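Local coordinates for RickCE (PDB 5HAM), which is a bacterial effector protease of the CE clan that probably works as a deubiquitinase, this chain being the part that holds its catalytic domain, at residues 100-103 against 104-107; 243-246 against 247-251. All coordinates share one frame; numbering follows the deposited sequence.

In the fold
Contacts 1 and 2 both lie within alpha helices, each covering a little over two turns, but of different helices. Contact 1 lies near the start of the long helix 96-130 and is a surface contact with no buried residue. Contact 2 takes in the C-terminal part of helix 238-251 and is partly buried. Their centres are 41 Å apart, on opposite sides of the chain's centre. In contact 1 the side chains are mostly charged or aliphatic, and one face meets helix 42-49. In contact 2 an imidazole packs against an isoleucine on the outer side, while the inner residues face helices 11-20, 211-223 and 255-262.

Contact 1 (100-103 against 104-107); sequences EKLK and NDLL
Lys103 and Leu107 meet one turn apart on the long alpha helix 96-130. Four consecutive i to i+4 backbone bonds hold this part of the helix. Asn104 N donates to Glu100 O at 3.0 Å and Asp105 N to Lys101 O at 2.8 Å. Leu106 N and Leu107 N continue the series to Leu102 O and Lys103 O.

The tighter side carries Leu102, Lys103 and Leu106. Their side chains reach helix 42-49, where Lys103 touches Leu45 and Tyr48. Leu102 also rests on Tyr48, and Leu106 on Leu45. Lys103 has CG anti to its backbone N (chi1 169°), and its chain bends at chi2 and again at chi4. The bends turn the ammonium end along the helix, so that NZ comes 3.6 Å from Leu107 CD2. This is a van der Waals contact of the lysine end with a methyl group, and the two side chains cross at a slant.

The looser side holds Lys101 and Asp105, both exposed. Lys101 runs out fully extended and its side chain leads away from the next turn. The polar end of Asp105 has its main partner further along the helix, in a salt bridge from OD1 to Arg108.

The side chains of Glu100 and Asn104 only come near each other. Their carboxylate and amide planes are 66° apart, and Glu100 OE2 stays 4.0 Å from Asn104 ND2. Asn104 keeps CG beside its own backbone N (chi1 -70°). This folds the amide back over the preceding turn, and Asn104 CG lies 3.4 Å from Glu100 O. Asp105 folds back in the same way, with its CG 3.2 Å from Lys101 O.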
loop_
_atom_site.group_PDB
_atom_site.type_symbol
_atom_site.label_atom_id
_atom_site.label_comp_id
_atom_site.label_asym_id
_atom_site.label_seq_id
_atom_site.Cartn_x
_atom_site.Cartn_y
_atom_site.Cartn_z
ATOM N N GLU A 100 14.865 -0.435 24.162
ATOM C CA GLU A 100 15.280 -1.667 23.502
ATOM C C GLU A 100 14.106 -2.549 23.031
ATOM O O GLU A 100 14.114 -3.031 21.891
ATOM C CB GLU A 100 16.222 -2.460 24.407
ATOM C CG GLU A 100 16.989 -3.554 23.692
ATOM C CD GLU A 100 17.866 -3.015 22.581
ATOM O OE1 GLU A 100 18.435 -1.912 22.753
ATOM O OE2 GLU A 100 17.976 -3.687 21.533
ATOM N N LYS A 101 13.099 -2.748 23.888
ATOM C CA LYS A 101 11.915 -3.538 23.510
ATOM C C LYS A 101 11.161 -2.864 22.371
ATOM O O LYS A 101 10.663 -3.511 21.455
ATOM C CB LYS A 101 10.954 -3.686 24.693
ATOM C CG LYS A 101 11.588 -4.244 25.955
ATOM C CD LYS A 101 10.573 -4.344 27.097
ATOM C CE LYS A 101 11.186 -4.957 28.354
ATOM N NZ LYS A 101 10.234 -4.988 29.508
ATOM N N LEU A 102 11.076 -1.544 22.445
ATOM C CA LEU A 102 10.377 -0.780 21.435
ATOM C C LEU A 102 11.045 -1.002 20.079
ATOM O O LEU A 102 10.378 -1.255 19.082
ATOM C CB LEU A 102 10.397 0.695 21.831
ATOM C CG LEU A 102 9.073 1.449 21.939
ATOM C CD1 LEU A 102 7.940 0.565 22.465
ATOM C CD2 LEU A 102 9.266 2.660 22.826
ATOM N N LYS A 103 12.374 -0.933 20.066
ATOM C CA LYS A 103 13.169 -1.174 18.867
ATOM C C LYS A 103 12.933 -2.571 18.313
ATOM O O LYS A 103 12.789 -2.760 17.096
ATOM C CB LYS A 103 14.653 -0.988 19.190
ATOM C CG LYS A 103 15.623 -1.464 18.126
ATOM C CD LYS A 103 16.871 -2.000 18.795
ATOM C CE LYS A 103 17.729 -2.740 17.807
ATOM N NZ LYS A 103 17.820 -1.953 16.551
ATOM N N ASN A 104 12.893 -3.552 19.207
ATOM C CA ASN A 104 12.672 -4.934 18.790
ATOM C C ASN A 104 11.281 -5.131 18.219
ATOM O O ASN A 104 11.124 -5.840 17.229
ATOM C CB ASN A 104 12.946 -5.919 19.926
ATOM C CG ASN A 104 14.423 -6.016 20.254
ATOM O OD1 ASN A 104 15.269 -5.984 19.353
ATOM N ND2 ASN A 104 14.746 -6.115 21.540
ATOM N N ASP A 105 10.284 -4.489 18.831
ATOM C CA ASP A 105 8.913 -4.499 18.300
ATOM C C ASP A 105 8.904 -3.961 16.876
ATOM O O ASP A 105 8.314 -4.555 15.977
ATOM C CB ASP A 105 7.971 -3.636 19.149
ATOM C CG ASP A 105 7.680 -4.248 20.492
ATOM O OD1 ASP A 105 8.106 -5.404 20.695
ATOM O OD2 ASP A 105 7.023 -3.587 21.336
ATOM N N LEU A 106 9.560 -2.821 16.694
ATOM C CA LEU A 106 9.655 -2.183 15.393
ATOM C C LEU A 106 10.304 -3.125 14.370
ATOM O O LEU A 106 9.830 -3.270 13.252
ATOM C CB LEU A 106 10.451 -0.881 15.515
ATOM C CG LEU A 106 10.751 -0.209 14.179
ATOM C CD1 LEU A 106 9.445 0.087 13.452
ATOM C CD2 LEU A 106 11.575 1.054 14.378
ATOM N N LEU A 107 11.383 -3.777 14.770
ATOM C CA LEU A 107 12.079 -4.663 13.855
ATOM C C LEU A 107 11.241 -5.895 13.575
ATOM O O LEU A 107 11.240 -6.379 12.462
ATOM C CB LEU A 107 13.434 -5.079 14.427
ATOM C CG LEU A 107 14.666 -4.292 13.979
ATOM C CD1 LEU A 107 14.344 -2.817 13.872
ATOM C CD2 LEU A 107 15.833 -4.542 14.948
#

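Contact 2 (243-246 against 247-251)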
loop_
_atom_site.group_PDB
_atom_site.type_symbol
_atom_site.label_atom_id
_atom_site.label_comp_id
_atom_site.label_asym_id
_atom_site.label_seq_id
_atom_site.Cartn_x
_atom_site.Cartn_y
_atom_site.Cartn_z
ATOM N N ARG A 243 -17.224 5.963 -7.667
ATOM C CA ARG A 243 -17.410 5.969 -6.216
ATOM C C ARG A 243 -18.889 5.777 -5.835
ATOM O O ARG A 243 -19.217 5.022 -4.911
ATOM C CB ARG A 243 -16.841 7.261 -5.609
ATOM C CG ARG A 243 -16.796 7.264 -4.103
ATOM C CD ARG A 243 -16.420 8.619 -3.555
ATOM N NE ARG A 243 -14.999 8.930 -3.702
ATOM C CZ ARG A 243 -14.090 8.706 -2.754
ATOM N NH1 ARG A 243 -12.822 9.031 -2.956
ATOM N NH2 ARG A 243 -14.455 8.154 -1.601
ATOM N N GLU A 244 -19.773 6.462 -6.558
ATOM C CA GLU A 244 -21.205 6.320 -6.342
ATOM C C GLU A 244 -21.576 4.882 -6.598
ATOM O O GLU A 244 -22.198 4.236 -5.766
ATOM C CB GLU A 244 -21.995 7.251 -7.265
ATOM C CG GLU A 244 -21.922 8.718 -6.854
ATOM C CD GLU A 244 -22.527 9.674 -7.879
ATOM O OE1 GLU A 244 -23.275 9.227 -8.779
ATOM O OE2 GLU A 244 -22.246 10.886 -7.782
ATOM N N HIS A 245 -21.151 4.383 -7.751
ATOM C CA HIS A 245 -21.389 3.008 -8.137
ATOM C C HIS A 245 -20.890 2.040 -7.069
ATOM O O HIS A 245 -21.605 1.115 -6.688
ATOM C CB HIS A 245 -20.714 2.744 -9.482
ATOM C CG HIS A 245 -20.926 1.343 -10.006
ATOM N ND1 HIS A 245 -22.174 0.849 -10.281
ATOM C CD2 HIS A 245 -20.034 0.378 -10.293
ATOM C CE1 HIS A 245 -22.042 -0.401 -10.722
ATOM N NE2 HIS A 245 -20.771 -0.710 -10.744
ATOM N N HIS A 246 -19.667 2.258 -6.586
ATOM C CA HIS A 246 -19.089 1.430 -5.525
ATOM C C HIS A 246 -19.925 1.468 -4.250
ATOM O O HIS A 246 -20.064 0.460 -3.565
ATOM C CB HIS A 246 -17.680 1.901 -5.170
ATOM C CG HIS A 246 -16.667 1.624 -6.234
ATOM N ND1 HIS A 246 -15.393 2.138 -6.176
ATOM C CD2 HIS A 246 -16.733 0.896 -7.367
ATOM C CE1 HIS A 246 -14.708 1.730 -7.239
ATOM N NE2 HIS A 246 -15.510 0.969 -7.974
ATOM N N ALA A 247 -20.458 2.638 -3.917
ATOM C CA ALA A 247 -21.312 2.743 -2.738
ATOM C C ALA A 247 -22.595 1.898 -2.876
ATOM O O ALA A 247 -23.008 1.254 -1.910
ATOM C CB ALA A 247 -21.619 4.205 -2.394
ATOM N N GLN A 248 -23.189 1.873 -4.076
ATOM C CA GLN A 248 -24.349 1.021 -4.374
ATOM C C GLN A 248 -24.031 -0.462 -4.201
ATOM O O GLN A 248 -24.802 -1.200 -3.596
ATOM C CB GLN A 248 -24.838 1.199 -5.813
ATOM C CG GLN A 248 -25.050 2.612 -6.327
ATOM C CD GLN A 248 -25.768 2.614 -7.685
ATOM O OE1 GLN A 248 -26.916 2.170 -7.781
ATOM N NE2 GLN A 248 -25.088 3.091 -8.739
ATOM N N ILE A 249 -22.917 -0.906 -4.775
ATOM C CA ILE A 249 -22.486 -2.292 -4.629
ATOM C C ILE A 249 -22.307 -2.619 -3.151
ATOM O O ILE A 249 -22.769 -3.654 -2.662
ATOM C CB ILE A 249 -21.164 -2.524 -5.360
ATOM C CG1 ILE A 249 -21.346 -2.274 -6.862
ATOM C CG2 ILE A 249 -20.635 -3.929 -5.092
ATOM C CD1 ILE A 249 -20.044 -2.209 -7.638
ATOM N N LEU A 250 -21.651 -1.709 -2.443
ATOM C CA LEU A 250 -21.491 -1.827 -1.004
ATOM C C LEU A 250 -22.838 -1.811 -0.301
ATOM O O LEU A 250 -23.085 -2.645 0.561
ATOM C CB LEU A 250 -20.627 -0.688 -0.472
ATOM C CG LEU A 250 -19.142 -0.779 -0.808
ATOM C CD1 LEU A 250 -18.431 0.512 -0.405
ATOM C CD2 LEU A 250 -18.520 -2.006 -0.139
ATOM N N THR A 251 -23.696 -0.855 -0.660
ATOM C CA THR A 251 -25.023 -0.734 -0.056
ATOM C C THR A 251 -25.824 -2.006 -0.288
ATOM O O THR A 251 -26.561 -2.467 0.588
ATOM C CB THR A 251 -25.799 0.484 -0.600
ATOM O OG1 THR A 251 -25.276 1.678 -0.011
ATOM C CG2 THR A 251 -27.285 0.390 -0.261
#
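The first torsions of His245 (chi1 -178°) and Ile249 (chi1 -62°) bring imidazole and aliphatic chain together one turn apart on alpha helix 238-251. The anti chi1 of His245 sets its ring along the outside of the helix, where Ile249 can reach it. Ile249 sends its CG1 branch back along the helix, and the methyl CD1 lies over one face near the NE2 side of the rim, 3.5 Å from His245 NE2. Gln248 comes to the same ring differently. Its NE2 lies at the ring edge, 4.0 Å from His245 ND1, with the amide plane turned 84° from the ring.

Beneath these side chains run regular i to i+4 bonds, such as Ile249 N to His245 O at 3.1 Å.

The other side of the turn is buried. His246 ND1 is hydrogen-bonded to Tyr9 OH. Arg243 bonds through NH2 to the carbonyls of Tyr7 and Trp261, and makes a cation-pi contact with Tyr7. Leu250 packs on Leu17 of helix 11-20, and its CG sits 3.2 Å from His246 O. At the end of the helix Thr251 OG1 donates to Ala247 O at 3.0 Å, from above the carbonyl plane.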